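Local coordinates for fimbrial structural subunit (Actinomyces naeslundii, PDB 3QDH), which forms the shaft of Actinomyces type 2 fimbriae and mediates adhesion to streptococci and host cells during oral biofilm development, at residues Y41-L46 with Q124-T129; G180-L185 with E210-T215. All coordinates share one frame; numbering follows the deposited sequence. Where two conformers were deposited one is given.

Overall arrangement
Two antiparallel strand pairings sit in the two modules of this C-terminal part of the fimbrial shaft subunit. Contact 1 joins strands 39-49 and 118-131 in the module that also holds the zinc site. Contact 2 comes later in the chain and joins strand 182-188 to the short strand 213-214 in the SpaA-like module. Their centres lie about 48 Å apart, on opposite sides of the chain's centre, and their nearest atoms are about 31 Å apart, so neither touches the other. Strand 154-165 links the modules: it pairs with 118-131, and residues A181, F183, L185 and T215 of contact 2 pack on it. The series of modules gives an elongated piece, consistent with a fimbrial shaft.

Contact 1 of 2, residues Y41-L46 with Q124-T129; sequences YKYFQL and QVISDT
D128, I126 and Y43 bury the most surface where strand 39-49 runs antiparallel to strand 118-131, an inner pairing of the zinc-bearing module. Y43 holds CG in the crowded position between its backbone N and carbonyl carbon (chi1 51°), which swings the ring back across the neighbouring strand. One face of that ring lies over the backbone N of D128, the edge meets I126 O, and Y43 CE1 touches I126 CG2 at 3.8 Å. The phenol tip reaches D128 CB, and a water 2.6 Å from Y43 OH donates to D128 OD2. The same OD2 takes a salt bridge from K42 NZ at 3.1 Å, met from above the carboxylate plane, with the lysine chain stretched alongside D128. A beta bulge between Y41 and Y43 shifts the register by one, so D128 O receives K42 N (2.8 Å) while D128 N gives Y43 O only a weak bond. Beyond it, I126 is gripped twice by Q45, the straighter bond running from I126 N to Q45 O at 172°. On the opposite face of the sheet from Y43, V125 CG2 makes a CH-pi contact over the F44 ring, which packs on L92 and I95 of helix 89-96. With lysine and water both at OD2, D128 is probably held ionised.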
# COMPACT_ATOMS: atom_id res chain seq x y z
N TYR A 41 -5.59 -31.04 -7.07
CA TYR A 41 -6.37 -29.87 -6.62
C TYR A 41 -7.79 -29.86 -7.17
O TYR A 41 -8.00 -30.03 -8.38
CB TYR A 41 -5.69 -28.55 -7.02
CG TYR A 41 -4.39 -28.32 -6.28
CD1 TYR A 41 -4.38 -27.97 -4.93
CD2 TYR A 41 -3.17 -28.45 -6.95
CE1 TYR A 41 -3.17 -27.76 -4.25
CE2 TYR A 41 -1.96 -28.23 -6.29
CZ TYR A 41 -1.97 -27.89 -4.94
OH TYR A 41 -0.77 -27.71 -4.31
N LYS A 42 -8.75 -29.65 -6.28
CA LYS A 42 -10.12 -29.32 -6.67
C LYS A 42 -10.15 -27.84 -7.01
O LYS A 42 -10.87 -27.39 -7.91
CB LYS A 42 -11.10 -29.59 -5.53
CG LYS A 42 -11.25 -31.05 -5.10
CD LYS A 42 -12.24 -31.10 -3.92
CE LYS A 42 -12.08 -32.34 -3.09
NZ LYS A 42 -13.00 -32.30 -1.91
N TYR A 43 -9.35 -27.07 -6.26
CA TYR A 43 -9.22 -25.65 -6.50
C TYR A 43 -8.03 -25.10 -5.72
O TYR A 43 -7.51 -25.78 -4.84
CB TYR A 43 -10.52 -24.88 -6.12
CG TYR A 43 -11.02 -25.20 -4.72
CD1 TYR A 43 -10.51 -24.52 -3.60
CD2 TYR A 43 -12.01 -26.17 -4.53
CE1 TYR A 43 -10.95 -24.87 -2.30
CE2 TYR A 43 -12.46 -26.51 -3.25
CZ TYR A 43 -11.94 -25.86 -2.15
OH TYR A 43 -12.40 -26.19 -0.90
N PHE A 44 -7.61 -23.90 -6.07
CA PHE A 44 -6.52 -23.19 -5.38
C PHE A 44 -6.73 -21.70 -5.60
O PHE A 44 -6.67 -21.22 -6.73
CB PHE A 44 -5.14 -23.67 -5.90
CG PHE A 44 -3.97 -23.14 -5.11
CD1 PHE A 44 -3.11 -24.02 -4.45
CD2 PHE A 44 -3.72 -21.78 -5.04
CE1 PHE A 44 -2.01 -23.53 -3.70
CE2 PHE A 44 -2.63 -21.27 -4.29
CZ PHE A 44 -1.78 -22.15 -3.64
N GLN A 45 -6.98 -20.95 -4.53
CA GLN A 45 -7.32 -19.54 -4.63
C GLN A 45 -6.58 -18.73 -3.57
O GLN A 45 -6.55 -19.12 -2.41
CB GLN A 45 -8.84 -19.35 -4.45
CG GLN A 45 -9.36 -17.90 -4.54
CD GLN A 45 -10.85 -17.82 -4.26
OE1 GLN A 45 -11.69 -17.83 -5.18
NE2 GLN A 45 -11.20 -17.78 -2.99
N LEU A 46 -6.00 -17.60 -3.98
CA LEU A 46 -5.51 -16.61 -3.03
C LEU A 46 -6.61 -15.55 -2.85
O LEU A 46 -7.17 -15.04 -3.83
CB LEU A 46 -4.21 -15.96 -3.52
CG LEU A 46 -2.97 -16.87 -3.73
CD1 LEU A 46 -1.85 -16.08 -4.41
CD2 LEU A 46 -2.49 -17.50 -2.41
N GLN A 124 -5.61 -15.10 2.58
CA GLN A 124 -5.88 -16.50 2.83
C GLN A 124 -5.56 -17.34 1.60
O GLN A 124 -5.54 -16.83 0.48
CB GLN A 124 -7.34 -16.68 3.20
CG GLN A 124 -7.67 -16.13 4.59
CD GLN A 124 -9.13 -16.22 4.92
OE1 GLN A 124 -10.00 -16.05 4.06
NE2 GLN A 124 -9.42 -16.47 6.20
N VAL A 125 -5.30 -18.63 1.80
CA VAL A 125 -5.25 -19.58 0.70
C VAL A 125 -6.41 -20.55 0.87
O VAL A 125 -6.57 -21.18 1.93
CB VAL A 125 -3.85 -20.27 0.53
CG1 VAL A 125 -3.39 -20.94 1.82
CG2 VAL A 125 -3.88 -21.29 -0.62
N ILE A 126 -7.25 -20.60 -0.15
CA ILE A 126 -8.43 -21.47 -0.17
C ILE A 126 -8.13 -22.55 -1.19
O ILE A 126 -8.16 -22.31 -2.39
CB ILE A 126 -9.72 -20.68 -0.58
CG1 ILE A 126 -9.87 -19.35 0.20
CG2 ILE A 126 -10.98 -21.57 -0.50
CD1 ILE A 126 -9.67 -19.44 1.67
N SER A 127 -7.79 -23.74 -0.71
CA SER A 127 -7.46 -24.85 -1.60
C SER A 127 -7.88 -26.19 -1.00
O SER A 127 -8.08 -26.31 0.21
CB SER A 127 -5.98 -24.85 -2.00
OG SER A 127 -5.12 -25.05 -0.89
N ASP A 128 -8.05 -27.18 -1.86
CA ASP A 128 -8.39 -28.52 -1.42
C ASP A 128 -7.91 -29.51 -2.47
O ASP A 128 -7.77 -29.17 -3.65
CB ASP A 128 -9.91 -28.62 -1.21
CG ASP A 128 -10.31 -29.76 -0.30
OD1 ASP A 128 -9.46 -30.34 0.43
OD2 ASP A 128 -11.51 -30.08 -0.31
N THR A 129 -7.66 -30.74 -2.03
CA THR A 129 -7.18 -31.80 -2.90
C THR A 129 -8.01 -33.06 -2.69
O THR A 129 -8.66 -33.21 -1.65
CB THR A 129 -5.72 -32.15 -2.59
OG1 THR A 129 -5.61 -32.41 -1.18
CG2 THR A 129 -4.79 -31.00 -2.98
O HOH W 1 -11.17 -25.35 1.40
O HOH W 2 -13.63 -28.52 -0.62

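Contact 2 of 2, residues G180-L185 with E210-T215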
# COMPACT_ATOMS: atom_id res chain seq x y z
N GLY A 180 -4.85 30.98 -1.94
CA GLY A 180 -3.99 31.06 -3.11
C GLY A 180 -2.51 30.87 -2.85
O GLY A 180 -1.70 30.94 -3.78
N ALA A 181 -2.14 30.66 -1.59
CA ALA A 181 -0.76 30.31 -1.25
C ALA A 181 -0.48 28.90 -1.77
O ALA A 181 -1.34 28.02 -1.72
CB ALA A 181 -0.55 30.39 0.25
N GLN A 182 0.73 28.69 -2.28
CA GLN A 182 1.09 27.41 -2.87
C GLN A 182 2.27 26.73 -2.17
O GLN A 182 3.26 27.37 -1.84
CB GLN A 182 1.29 27.52 -4.38
CG GLN A 182 -0.02 27.70 -5.16
CD GLN A 182 0.15 27.64 -6.67
OE1 GLN A 182 1.26 27.65 -7.19
NE2 GLN A 182 -0.98 27.57 -7.37
N PHE A 183 2.12 25.42 -1.95
CA PHE A 183 3.11 24.61 -1.24
C PHE A 183 3.40 23.31 -1.99
O PHE A 183 2.61 22.87 -2.82
CB PHE A 183 2.60 24.26 0.17
CG PHE A 183 2.50 25.43 1.12
CD1 PHE A 183 3.57 25.76 1.95
CD2 PHE A 183 1.33 26.17 1.21
CE1 PHE A 183 3.47 26.84 2.84
CE2 PHE A 183 1.22 27.25 2.10
CZ PHE A 183 2.29 27.58 2.92
N GLN A 184 4.55 22.71 -1.67
CA GLN A 184 4.93 21.40 -2.18
C GLN A 184 5.54 20.58 -1.03
O GLN A 184 6.25 21.13 -0.18
CB GLN A 184 5.93 21.52 -3.34
CG GLN A 184 5.35 22.16 -4.61
CD GLN A 184 6.18 21.88 -5.85
OE1 GLN A 184 7.40 22.03 -5.85
NE2 GLN A 184 5.50 21.49 -6.92
N LEU A 185 5.25 19.28 -1.00
CA LEU A 185 5.75 18.40 0.05
C LEU A 185 6.90 17.51 -0.41
O LEU A 185 6.85 16.95 -1.51
CB LEU A 185 4.61 17.53 0.62
CG LEU A 185 3.73 18.15 1.70
CD1 LEU A 185 2.37 17.48 1.75
CD2 LEU A 185 4.42 18.10 3.07
N GLU A 210 -1.93 15.48 -7.49
CA GLU A 210 -1.46 16.85 -7.61
C GLU A 210 -0.24 17.10 -6.73
O GLU A 210 -0.25 16.78 -5.54
CB GLU A 210 -2.59 17.83 -7.26
CG GLU A 210 -3.91 17.60 -8.01
CD GLU A 210 -3.82 17.85 -9.52
OE1 GLU A 210 -3.06 18.75 -9.94
OE2 GLU A 210 -4.51 17.14 -10.29
N THR A 211 0.82 17.65 -7.33
CA THR A 211 2.08 17.91 -6.63
C THR A 211 2.21 19.35 -6.12
O THR A 211 3.18 19.70 -5.45
CB THR A 211 3.32 17.58 -7.51
OG1 THR A 211 3.28 18.37 -8.71
CG2 THR A 211 3.36 16.10 -7.88
N THR A 212 1.22 20.18 -6.45
CA THR A 212 1.16 21.55 -5.94
C THR A 212 -0.11 21.70 -5.11
O THR A 212 -1.20 21.36 -5.57
CB THR A 212 1.19 22.60 -7.07
OG1 THR A 212 2.36 22.41 -7.86
CG2 THR A 212 1.22 24.01 -6.49
N LEU A 213 0.05 22.20 -3.89
CA LEU A 213 -1.06 22.37 -2.98
C LEU A 213 -1.40 23.85 -2.83
O LEU A 213 -0.50 24.68 -2.66
CB LEU A 213 -0.73 21.76 -1.61
CG LEU A 213 -0.24 20.31 -1.61
CD1 LEU A 213 0.29 19.91 -0.25
CD2 LEU A 213 -1.34 19.35 -2.07
N THR A 214 -2.69 24.16 -2.91
CA THR A 214 -3.17 25.54 -2.85
C THR A 214 -4.17 25.72 -1.72
O THR A 214 -5.14 24.96 -1.61
CB THR A 214 -3.83 25.96 -4.19
OG1 THR A 214 -2.92 25.69 -5.27
CG2 THR A 214 -4.20 27.45 -4.19
N THR A 215 -3.91 26.71 -0.87
CA THR A 215 -4.79 27.05 0.24
C THR A 215 -6.13 27.58 -0.26
O THR A 215 -6.19 28.35 -1.23
CB THR A 215 -4.16 28.12 1.17
OG1 THR A 215 -3.87 29.31 0.43
CG2 THR A 215 -2.87 27.60 1.81
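With CG of both Q182 and Q184 anti to the carbonyl carbon (chi1 -73° and -67°) and their chains extended beyond it, the two amides reach over the threonines of the facing segment. This is an antiparallel edge pairing in the SpaA-like prealbumin fold, strand 182-188 against the short strand 213-214. Q182 lies alongside T214 and gives its OG1 a weak bond from NE2, while T212 CG2 rests against the Q182 amide. Q184 NE2 is shared between T211 O and T212 OG1, both weak bonds. F183 N to L213 O (2.8 Å) and L213 N to F183 O (2.9 Å) form a reciprocal pair, both in the carbonyl planes. L213 and L185 cross obliquely on the inner side, CD1 to CD1 at 3.8 Å, where I221 and V223 of strand 220-230 also pack. T215 N continues the pairing to A181 O at 3.0 Å. Beyond the strand proper, G180 takes a positive phi, and its N points almost straight at T215 O, at 175°. T215 OG1, between the backbone N and the carbonyl carbon, is also hydrogen-bonded to L178 O and accepts A181 N at 3.0 Å.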